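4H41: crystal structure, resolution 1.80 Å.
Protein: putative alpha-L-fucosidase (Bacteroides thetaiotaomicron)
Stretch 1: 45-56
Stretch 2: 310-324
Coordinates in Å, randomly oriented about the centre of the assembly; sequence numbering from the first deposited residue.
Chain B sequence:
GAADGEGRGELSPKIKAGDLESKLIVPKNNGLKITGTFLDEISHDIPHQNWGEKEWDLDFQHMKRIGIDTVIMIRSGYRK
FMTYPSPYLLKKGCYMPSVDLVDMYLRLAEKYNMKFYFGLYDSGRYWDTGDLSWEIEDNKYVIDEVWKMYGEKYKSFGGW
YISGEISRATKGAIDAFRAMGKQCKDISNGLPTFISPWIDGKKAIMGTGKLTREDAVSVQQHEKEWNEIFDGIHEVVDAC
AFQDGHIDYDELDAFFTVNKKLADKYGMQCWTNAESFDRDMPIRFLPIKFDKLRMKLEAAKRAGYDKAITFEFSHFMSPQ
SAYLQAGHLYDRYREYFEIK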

ATOM      1  N   ASP B  45      10.999   1.592   8.115  1.00 13.95           N
ATOM      2  CA  ASP B  45      10.057   0.896   7.255  1.00 13.76           C
ATOM      3  C   ASP B  45       8.800   1.649   6.861  1.00 17.49           C
ATOM      4  O   ASP B  45       7.839   1.012   6.396  1.00 16.46           O
ATOM      5  CB  ASP B  45       9.630  -0.396   7.997  1.00 17.55           C
ATOM      6  CG  ASP B  45       8.923  -0.151   9.323  1.00 25.15           C
ATOM      7  OD1 ASP B  45       8.803   1.011   9.722  1.00 21.84           O
ATOM      8  OD2 ASP B  45       8.450  -1.131   9.935  1.00 24.18           O
ATOM      9  N   ILE B  46       8.797   2.972   6.943  1.00 16.42           N
ATOM     10  CA  ILE B  46       7.646   3.774   6.481  1.00 13.99           C
ATOM     11  C   ILE B  46       8.121   4.598   5.274  1.00 17.36           C
ATOM     12  O   ILE B  46       9.028   5.432   5.431  1.00 17.17           O
ATOM     13  CB  ILE B  46       7.100   4.686   7.574  1.00 17.35           C
ATOM     14  CG1 ILE B  46       6.817   3.913   8.901  1.00 17.83           C
ATOM     15  CG2 ILE B  46       5.864   5.428   7.067  1.00 18.48           C
ATOM     16  CD1 ILE B  46       5.819   2.732   8.760  1.00 16.14           C
ATOM     17  N   PRO B  47       7.470   4.453   4.103  1.00 14.70           N
ATOM     18  CA  PRO B  47       7.929   5.179   2.913  1.00 13.38           C
ATOM     19  C   PRO B  47       7.945   6.680   3.128  1.00 16.54           C
ATOM     20  O   PRO B  47       7.098   7.247   3.830  1.00 16.53           O
ATOM     21  CB  PRO B  47       6.948   4.757   1.830  1.00 14.35           C
ATOM     22  CG  PRO B  47       6.541   3.380   2.245  1.00 17.32           C
ATOM     23  CD  PRO B  47       6.415   3.472   3.735  1.00 14.97           C
ATOM     24  N   HIS B  48       8.972   7.294   2.599  1.00 15.61           N
ATOM     25  CA  HIS B  48       9.236   8.728   2.796  1.00 14.40           C
ATOM     26  C   HIS B  48       8.224   9.587   2.080  1.00 14.67           C
ATOM     27  O   HIS B  48       7.853   9.279   0.924  1.00 16.84           O
ATOM     28  CB  HIS B  48      10.650   9.034   2.281  1.00 14.73           C
ATOM     29  CG  HIS B  48      11.247  10.325   2.766  1.00 16.70           C
ATOM     30  ND1 HIS B  48      11.489  10.558   4.097  1.00 20.03           N
ATOM     31  CD2 HIS B  48      11.699  11.386   2.055  1.00 17.26           C
ATOM     32  CE1 HIS B  48      12.075  11.756   4.168  1.00 18.56           C
ATOM     33  NE2 HIS B  48      12.202  12.306   2.971  1.00 18.29           N
ATOM     34  N   GLN B  49       7.792  10.695   2.715  1.00 13.82           N
ATOM     35  CA  GLN B  49       6.804  11.590   2.059  1.00 13.78           C
ATOM     36  C   GLN B  49       7.461  12.697   1.237  1.00 16.18           C
ATOM     37  O   GLN B  49       6.754  13.405   0.564  1.00 14.39           O
ATOM     38  CB  GLN B  49       5.820  12.196   3.053  1.00 15.41           C
ATOM     39  CG  GLN B  49       5.041  11.101   3.793  1.00 18.14           C
ATOM     40  CD  GLN B  49       3.774  11.633   4.371  1.00 26.83           C
ATOM     41  OE1 GLN B  49       2.816  11.835   3.655  1.00 17.64           O
ATOM     42  NE2 GLN B  49       3.741  11.876   5.663  1.00 18.93           N
ATOM     43  N   ASN B  50       8.783  12.844   1.300  1.00 14.21           N
ATOM     44  CA  ASN B  50       9.569  13.795   0.493  1.00 14.91           C
ATOM     45  C   ASN B  50       9.186  15.242   0.822  1.00 17.36           C
ATOM     46  O   ASN B  50       9.216  16.122  -0.031  1.00 15.65           O
ATOM     47  CB  ASN B  50       9.435  13.487  -1.003  1.00 13.76           C
ATOM     48  CG  ASN B  50      10.206  12.237  -1.317  1.00 16.15           C
ATOM     49  OD1 ASN B  50      11.412  12.217  -1.082  1.00 14.43           O
ATOM     50  ND2 ASN B  50       9.569  11.229  -1.912  1.00 17.08           N
ATOM     51  N   TRP B  51       8.907  15.481   2.084  1.00 15.10           N
ATOM     52  CA  TRP B  51       8.592  16.818   2.553  1.00 14.80           C
ATOM     53  C   TRP B  51       9.849  17.657   2.725  1.00 20.04           C
ATOM     54  O   TRP B  51      10.909  17.123   3.054  1.00 20.32           O
ATOM     55  CB  TRP B  51       7.872  16.751   3.903  1.00 14.39           C
ATOM     56  CG  TRP B  51       6.473  16.260   3.852  1.00 15.02           C
ATOM     57  CD1 TRP B  51       5.740  15.917   2.754  1.00 16.41           C
ATOM     58  CD2 TRP B  51       5.620  16.071   4.985  1.00 14.82           C
ATOM     59  NE1 TRP B  51       4.490  15.491   3.139  1.00 15.81           N
ATOM     60  CE2 TRP B  51       4.367  15.640   4.500  1.00 17.25           C
ATOM     61  CE3 TRP B  51       5.781  16.274   6.356  1.00 15.35           C
ATOM     62  CZ2 TRP B  51       3.311  15.305   5.363  1.00 16.59           C
ATOM     63  CZ3 TRP B  51       4.735  15.963   7.209  1.00 16.53           C
ATOM     64  CH2 TRP B  51       3.510  15.487   6.702  1.00 16.03           C
ATOM     65  N   GLY B  52       9.699  18.956   2.494  1.00 17.35           N
ATOM     66  CA  GLY B  52      10.706  19.965   2.747  1.00 18.94           C
ATOM     67  C   GLY B  52      10.285  20.789   3.947  1.00 21.96           C
ATOM     68  O   GLY B  52       9.305  20.463   4.632  1.00 18.42           O
ATOM     69  N   GLU B  53      11.032  21.854   4.234  1.00 21.79           N
ATOM     70  CA  GLU B  53      10.737  22.679   5.409  1.00 21.28           C
ATOM     71  C   GLU B  53       9.328  23.280   5.357  1.00 22.29           C
ATOM     72  O   GLU B  53       8.693  23.392   6.394  1.00 21.33           O
ATOM     73  CB  GLU B  53      11.769  23.792   5.574  1.00 24.51           C
ATOM     74  CG  GLU B  53      11.600  24.502   6.910  1.00 26.97           C
ATOM     75  CD  GLU B  53      12.797  25.240   7.446  1.00 39.82           C
ATOM     76  OE1 GLU B  53      13.942  24.766   7.258  1.00 30.91           O
ATOM     77  OE2 GLU B  53      12.573  26.206   8.206  1.00 33.53           O
ATOM     78  N   LYS B  54       8.823  23.640   4.176  1.00 20.50           N
ATOM     79  CA  LYS B  54       7.458  24.203   4.077  1.00 21.83           C
ATOM     80  C   LYS B  54       6.396  23.237   4.584  1.00 24.84           C
ATOM     81  O   LYS B  54       5.500  23.616   5.360  1.00 22.53           O
ATOM     82  CB  LYS B  54       7.150  24.572   2.631  1.00 25.41           C
ATOM     83  CG  LYS B  54       5.834  25.286   2.420  1.00 35.85           C
ATOM     84  CD  LYS B  54       5.578  25.508   0.928  1.00 46.50           C
ATOM     85  CE  LYS B  54       4.671  26.675   0.682  1.00 65.88           C
ATOM     86  NZ  LYS B  54       4.171  26.719  -0.722  1.00 78.66           N
ATOM     87  N   GLU B  55       6.502  21.986   4.151  1.00 20.03           N
ATOM     88  CA  GLU B  55       5.578  20.931   4.557  1.00 19.13           C
ATOM     89  C   GLU B  55       5.727  20.607   6.035  1.00 19.19           C
ATOM     90  O   GLU B  55       4.719  20.418   6.733  1.00 20.01           O
ATOM     91  CB  GLU B  55       5.821  19.668   3.730  1.00 18.67           C
ATOM     92  CG  GLU B  55       5.407  19.801   2.271  1.00 25.95           C
ATOM     93  CD  GLU B  55       6.340  20.602   1.392  1.00 26.34           C
ATOM     94  OE1 GLU B  55       7.555  20.638   1.691  1.00 20.00           O
ATOM     95  OE2 GLU B  55       5.870  21.162   0.379  1.00 26.64           O
ATOM     96  N   TRP B  56       6.965  20.587   6.540  1.00 18.09           N
ATOM     97  CA  TRP B  56       7.174  20.284   7.969  1.00 18.21           C
ATOM     98  C   TRP B  56       6.631  21.402   8.834  1.00 20.80           C
ATOM     99  O   TRP B  56       5.978  21.127   9.843  1.00 19.42           O
ATOM    100  CB  TRP B  56       8.642  20.005   8.263  1.00 18.05           C
ATOM    101  CG  TRP B  56       8.994  18.580   8.005  1.00 18.29           C
ATOM    102  CD1 TRP B  56       9.774  18.085   7.004  1.00 20.54           C
ATOM    103  CD2 TRP B  56       8.513  17.452   8.738  1.00 16.90           C
ATOM    104  NE1 TRP B  56       9.846  16.715   7.099  1.00 18.46           N
ATOM    105  CE2 TRP B  56       9.072  16.299   8.148  1.00 20.16           C
ATOM    106  CE3 TRP B  56       7.616  17.294   9.803  1.00 18.61           C
ATOM    107  CZ2 TRP B  56       8.756  15.000   8.592  1.00 19.10           C
ATOM    108  CZ3 TRP B  56       7.400  16.016  10.301  1.00 19.51           C
ATOM    109  CH2 TRP B  56       7.961  14.890   9.687  1.00 20.11           C
ATOM    110  N   THR B 310       2.519   9.201  20.055  1.00 15.08           N
ATOM    111  CA  THR B 310       2.160   8.305  18.970  1.00 13.95           C
ATOM    112  C   THR B 310       3.264   8.166  17.955  1.00 18.15           C
ATOM    113  O   THR B 310       3.962   9.134  17.642  1.00 16.70           O
ATOM    114  CB  THR B 310       0.859   8.823  18.249  1.00 17.08           C
ATOM    115  OG1 THR B 310       0.413   7.877  17.266  1.00 18.84           O
ATOM    116  CG2 THR B 310       1.055  10.173  17.538  1.00 15.22           C
ATOM    117  N   PHE B 311       3.384   6.966  17.431  1.00 15.30           N
ATOM    118  CA  PHE B 311       4.053   6.671  16.162  1.00 14.28           C
ATOM    119  C   PHE B 311       2.875   6.521  15.189  1.00 17.97           C
ATOM    120  O   PHE B 311       2.154   5.530  15.277  1.00 14.95           O
ATOM    121  CB  PHE B 311       4.935   5.431  16.211  1.00 15.74           C
ATOM    122  CG  PHE B 311       5.751   5.287  14.949  1.00 16.62           C
ATOM    123  CD1 PHE B 311       5.193   4.747  13.803  1.00 16.62           C
ATOM    124  CD2 PHE B 311       7.017   5.851  14.857  1.00 17.76           C
ATOM    125  CE1 PHE B 311       5.881   4.737  12.606  1.00 17.16           C
ATOM    126  CE2 PHE B 311       7.723   5.822  13.659  1.00 19.54           C
ATOM    127  CZ  PHE B 311       7.153   5.255  12.541  1.00 17.57           C
ATOM    128  N   GLU B 312       2.614   7.471  14.288  1.00 15.59           N
ATOM    129  CA  GLU B 312       3.358   8.700  14.020  1.00 14.32           C
ATOM    130  C   GLU B 312       2.411   9.692  13.402  1.00 15.72           C
ATOM    131  O   GLU B 312       1.697   9.331  12.464  1.00 16.80           O
ATOM    132  CB  GLU B 312       4.530   8.412  13.060  1.00 16.62           C
ATOM    133  CG  GLU B 312       5.490   9.582  12.909  1.00 22.84           C
ATOM    134  CD  GLU B 312       5.736  10.133  11.512  1.00 23.52           C
ATOM    135  OE1 GLU B 312       4.911   9.864  10.616  1.00 20.66           O
ATOM    136  OE2 GLU B 312       6.737  10.863  11.318  1.00 20.43           O
ATOM    137  N   PHE B 313       2.396  10.899  13.894  1.00 14.03           N
ATOM    138  CA  PHE B 313       1.431  11.889  13.412  1.00 13.59           C
ATOM    139  C   PHE B 313       1.533  12.167  11.921  1.00 17.51           C
ATOM    140  O   PHE B 313       0.495  12.132  11.236  1.00 13.08           O
ATOM    141  CB  PHE B 313       1.573  13.189  14.176  1.00 13.43           C
ATOM    142  CG  PHE B 313       0.619  14.266  13.753  1.00 13.58           C
ATOM    143  CD1 PHE B 313       0.961  15.163  12.748  1.00 15.23           C
ATOM    144  CD2 PHE B 313      -0.599  14.423  14.385  1.00 14.91           C
ATOM    145  CE1 PHE B 313       0.067  16.146  12.333  1.00 16.35           C
ATOM    146  CE2 PHE B 313      -1.503  15.389  13.947  1.00 17.69           C
ATOM    147  CZ  PHE B 313      -1.154  16.257  12.937  1.00 15.99           C
ATOM    148  N   SER B 314       2.727  12.513  11.432  1.00 16.10           N
ATOM    149  CA  SER B 314       2.873  12.979  10.034  1.00 15.40           C
ATOM    150  C   SER B 314       2.310  12.016   8.977  1.00 17.24           C
ATOM    151  O   SER B 314       1.792  12.483   7.972  1.00 17.15           O
ATOM    152  CB  SER B 314       4.306  13.332   9.716  1.00 16.29           C
ATOM    153  OG  SER B 314       4.699  14.370  10.611  1.00 18.69           O
ATOM    154  N   HIS B 315       2.513  10.717   9.135  1.00 13.33           N
ATOM    155  CA  HIS B 315       1.978   9.751   8.184  1.00 12.86           C
ATOM    156  C   HIS B 315       0.576   9.318   8.510  1.00 14.64           C
ATOM    157  O   HIS B 315      -0.221   9.028   7.588  1.00 13.99           O
ATOM    158  CB  HIS B 315       2.851   8.490   8.149  1.00 12.42           C
ATOM    159  CG  HIS B 315       4.148   8.651   7.415  1.00 15.53           C
ATOM    160  ND1 HIS B 315       5.247   9.218   8.012  1.00 16.63           N
ATOM    161  CD2 HIS B 315       4.483   8.286   6.157  1.00 17.37           C
ATOM    162  CE1 HIS B 315       6.215   9.185   7.104  1.00 15.62           C
ATOM    163  NE2 HIS B 315       5.804   8.588   5.996  1.00 16.29           N
ATOM    164  N   PHE B 316       0.288   9.118   9.801  1.00 12.97           N
ATOM    165  CA  PHE B 316      -0.932   8.425  10.176  1.00 12.08           C
ATOM    166  C   PHE B 316      -2.056   9.265  10.762  1.00 16.53           C
ATOM    167  O   PHE B 316      -3.165   8.752  10.810  1.00 14.92           O
ATOM    168  CB  PHE B 316      -0.593   7.250  11.085  1.00 11.85           C
ATOM    169  CG  PHE B 316       0.391   6.327  10.394  1.00 11.44           C
ATOM    170  CD1 PHE B 316       0.016   5.597   9.278  1.00 12.72           C
ATOM    171  CD2 PHE B 316       1.704   6.221  10.834  1.00 14.24           C
ATOM    172  CE1 PHE B 316       0.920   4.759   8.620  1.00 12.66           C
ATOM    173  CE2 PHE B 316       2.607   5.359  10.182  1.00 15.62           C
ATOM    174  CZ  PHE B 316       2.216   4.674   9.059  1.00 14.74           C
HETATM  175  N   MSE B 317      -1.827  10.527  11.137  1.00 13.49           N
HETATM  176  CA  MSE B 317      -2.889  11.398  11.632  1.00 12.72           C
HETATM  177  C   MSE B 317      -2.911  12.751  10.989  1.00 18.10           C
HETATM  178  O   MSE B 317      -3.773  13.544  11.322  1.00 19.43           O
HETATM  179  CB  MSE B 317      -2.776  11.581  13.156  1.00 14.04           C
HETATM  180  CG  MSE B 317      -2.753  10.323  13.904  1.00 18.11           C
HETATM  181 SE   MSE B 317      -2.700  10.667  15.867  0.75 23.57          SE
HETATM  182  CE  MSE B 317      -4.395  11.644  16.024  1.00 20.57           C
ATOM    183  N   SER B 318      -2.018  13.051  10.080  1.00 15.47           N
ATOM    184  CA  SER B 318      -1.975  14.412   9.568  1.00 15.40           C
ATOM    185  C   SER B 318      -2.904  14.674   8.415  1.00 18.02           C
ATOM    186  O   SER B 318      -2.902  13.923   7.456  1.00 14.68           O
ATOM    187  CB  SER B 318      -0.567  14.739   9.096  1.00 16.75           C
ATOM    188  OG  SER B 318      -0.530  16.016   8.465  1.00 17.47           O
ATOM    189  N   PRO B 319      -3.548  15.855   8.373  1.00 15.95           N
ATOM    190  CA  PRO B 319      -4.276  16.257   7.152  1.00 14.41           C
ATOM    191  C   PRO B 319      -3.393  16.378   5.901  1.00 17.95           C
ATOM    192  O   PRO B 319      -3.893  16.326   4.777  1.00 16.21           O
ATOM    193  CB  PRO B 319      -4.825  17.667   7.531  1.00 17.19           C
ATOM    194  CG  PRO B 319      -4.923  17.649   8.993  1.00 20.96           C
ATOM    195  CD  PRO B 319      -3.711  16.845   9.453  1.00 18.22           C
ATOM    196  N   GLN B 320      -2.064  16.484   6.083  1.00 14.76           N
ATOM    197  CA  GLN B 320      -1.119  16.583   4.980  1.00 13.31           C
ATOM    198  C   GLN B 320      -0.583  15.239   4.515  1.00 16.72           C
ATOM    199  O   GLN B 320       0.074  15.174   3.462  1.00 17.29           O
ATOM    200  CB  GLN B 320       0.063  17.449   5.461  1.00 14.62           C
ATOM    201  CG  GLN B 320       0.935  17.955   4.338  1.00 21.10           C
ATOM    202  CD  GLN B 320       1.974  18.949   4.801  1.00 28.04           C
ATOM    203  OE1 GLN B 320       2.497  19.681   3.984  1.00 22.92           O
ATOM    204  NE2 GLN B 320       2.353  18.982   6.094  1.00 18.87           N
ATOM    205  N   SER B 321      -0.866  14.157   5.235  1.00 14.15           N
ATOM    206  CA  SER B 321      -0.339  12.860   4.845  1.00 13.86           C
ATOM    207  C   SER B 321      -0.808  12.414   3.457  1.00 16.58           C
ATOM    208  O   SER B 321      -1.974  12.590   3.089  1.00 15.04           O
ATOM    209  CB  SER B 321      -0.741  11.772   5.835  1.00 15.52           C
ATOM    210  OG  SER B 321      -0.186  10.532   5.423  1.00 13.09           O
ATOM    211  N   ALA B 322       0.079  11.667   2.770  1.00 14.19           N
ATOM    212  CA  ALA B 322      -0.253  10.992   1.503  1.00 13.40           C
ATOM    213  C   ALA B 322      -1.335   9.925   1.715  1.00 16.19           C
ATOM    214  O   ALA B 322      -1.993   9.512   0.759  1.00 14.48           O
ATOM    215  CB  ALA B 322       1.004  10.342   0.927  1.00 13.42           C
ATOM    216  N   TYR B 323      -1.488   9.426   2.965  1.00 12.86           N
ATOM    217  CA  TYR B 323      -2.511   8.478   3.333  1.00 11.69           C
ATOM    218  C   TYR B 323      -3.700   9.308   3.770  1.00 16.31           C
ATOM    219  O   TYR B 323      -3.746   9.770   4.910  1.00 15.83           O
ATOM    220  CB  TYR B 323      -2.038   7.537   4.468  1.00 11.07           C
ATOM    221  CG  TYR B 323      -0.710   6.854   4.225  1.00 13.18           C
ATOM    222  CD1 TYR B 323      -0.301   6.502   2.927  1.00 15.63           C
ATOM    223  CD2 TYR B 323       0.106   6.480   5.284  1.00 14.17           C
ATOM    224  CE1 TYR B 323       0.867   5.785   2.712  1.00 15.36           C
ATOM    225  CE2 TYR B 323       1.307   5.806   5.073  1.00 14.14           C
ATOM    226  CZ  TYR B 323       1.685   5.462   3.786  1.00 14.32           C
ATOM    227  OH  TYR B 323       2.869   4.811   3.544  1.00 15.80           O
ATOM    228  N   LEU B 324      -4.670   9.495   2.879  1.00 15.57           N
ATOM    229  CA  LEU B 324      -5.804  10.401   3.129  1.00 15.18           C
ATOM    230  C   LEU B 324      -6.705   9.901   4.252  1.00 16.63           C
ATOM    231  O   LEU B 324      -7.437  10.700   4.831  1.00 15.15           O
ATOM    232  CB  LEU B 324      -6.609  10.676   1.868  1.00 15.08           C
ATOM    233  CG  LEU B 324      -5.806  11.308   0.696  1.00 20.17           C
ATOM    234  CD1 LEU B 324      -6.727  11.577  -0.481  1.00 23.09           C
ATOM    235  CD2 LEU B 324      -5.134  12.585   1.125  1.00 23.58           C
TER
HETATM  236  O   HOH W   1       4.351   7.231   3.008  1.00 15.54           O
HETATM  237  O   HOH W   2       2.428  13.877   1.874  1.00 19.96           O

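Four direct hydrogen bonds join the two stretches, and each has a backbone atom at one end. Gln320 NE2 donates to Glu55 O at 2.8 Å, nearly straight at 164°. His315 NE2 donates to Pro47 O at 2.9 Å. The side-chain amide of Gln49 serves two backbone groups at once. Its OE1 accepts from Ala322 N at 2.9 Å, and its NE2 donates to Ser314 O at 3.1 Å with a more bent angle of 145°.

The imidazole of His315 is held from both nitrogens. His315 ND1 donates to Glu312 OE1 at 2.7 Å, and NE2, across the ring, donates to Pro47 O. The same Glu312 OE1 caps the helix by accepting from His315 N at 2.9 Å. One carboxylate oxygen thus anchors both the backbone and the ring of His315.

Two waters extend the polar network. Water 2 donates to Gln49 OE1 at 2.7 Å and to Gln320 O at 3.1 Å, and accepts from Trp51 NE1 at 2.9 Å. It therefore gives the indole nitrogen an indirect link to the other stretch. Water 1 donates to Pro47 O at 2.9 Å and makes a weak bond to Tyr323 OH, also at 2.9 Å.

Packing contacts accompany these bonds. The His315 ring lies between Ile46 and Gln49. Ile46 CG2 sits 3.4 Å from the ring centroid, 19° off the normal, a CH-pi contact; Gln49 NE2 lies over the opposite face. Ile46 also meets two phenyl edges: its CG1 is 3.9 Å from Phe311 CZ, and its CD1 is 4.1 Å from Phe316 CZ.

Farther along, Trp51 CZ2 approaches Gln320 CG at 3.7 Å, and Gln320 NE2 lies over one face of the indole. Trp51 CZ3 lies 3.7 Å from Ser314 CB. Trp56 CZ3 comes within 3.2 Å of Ser314 OG.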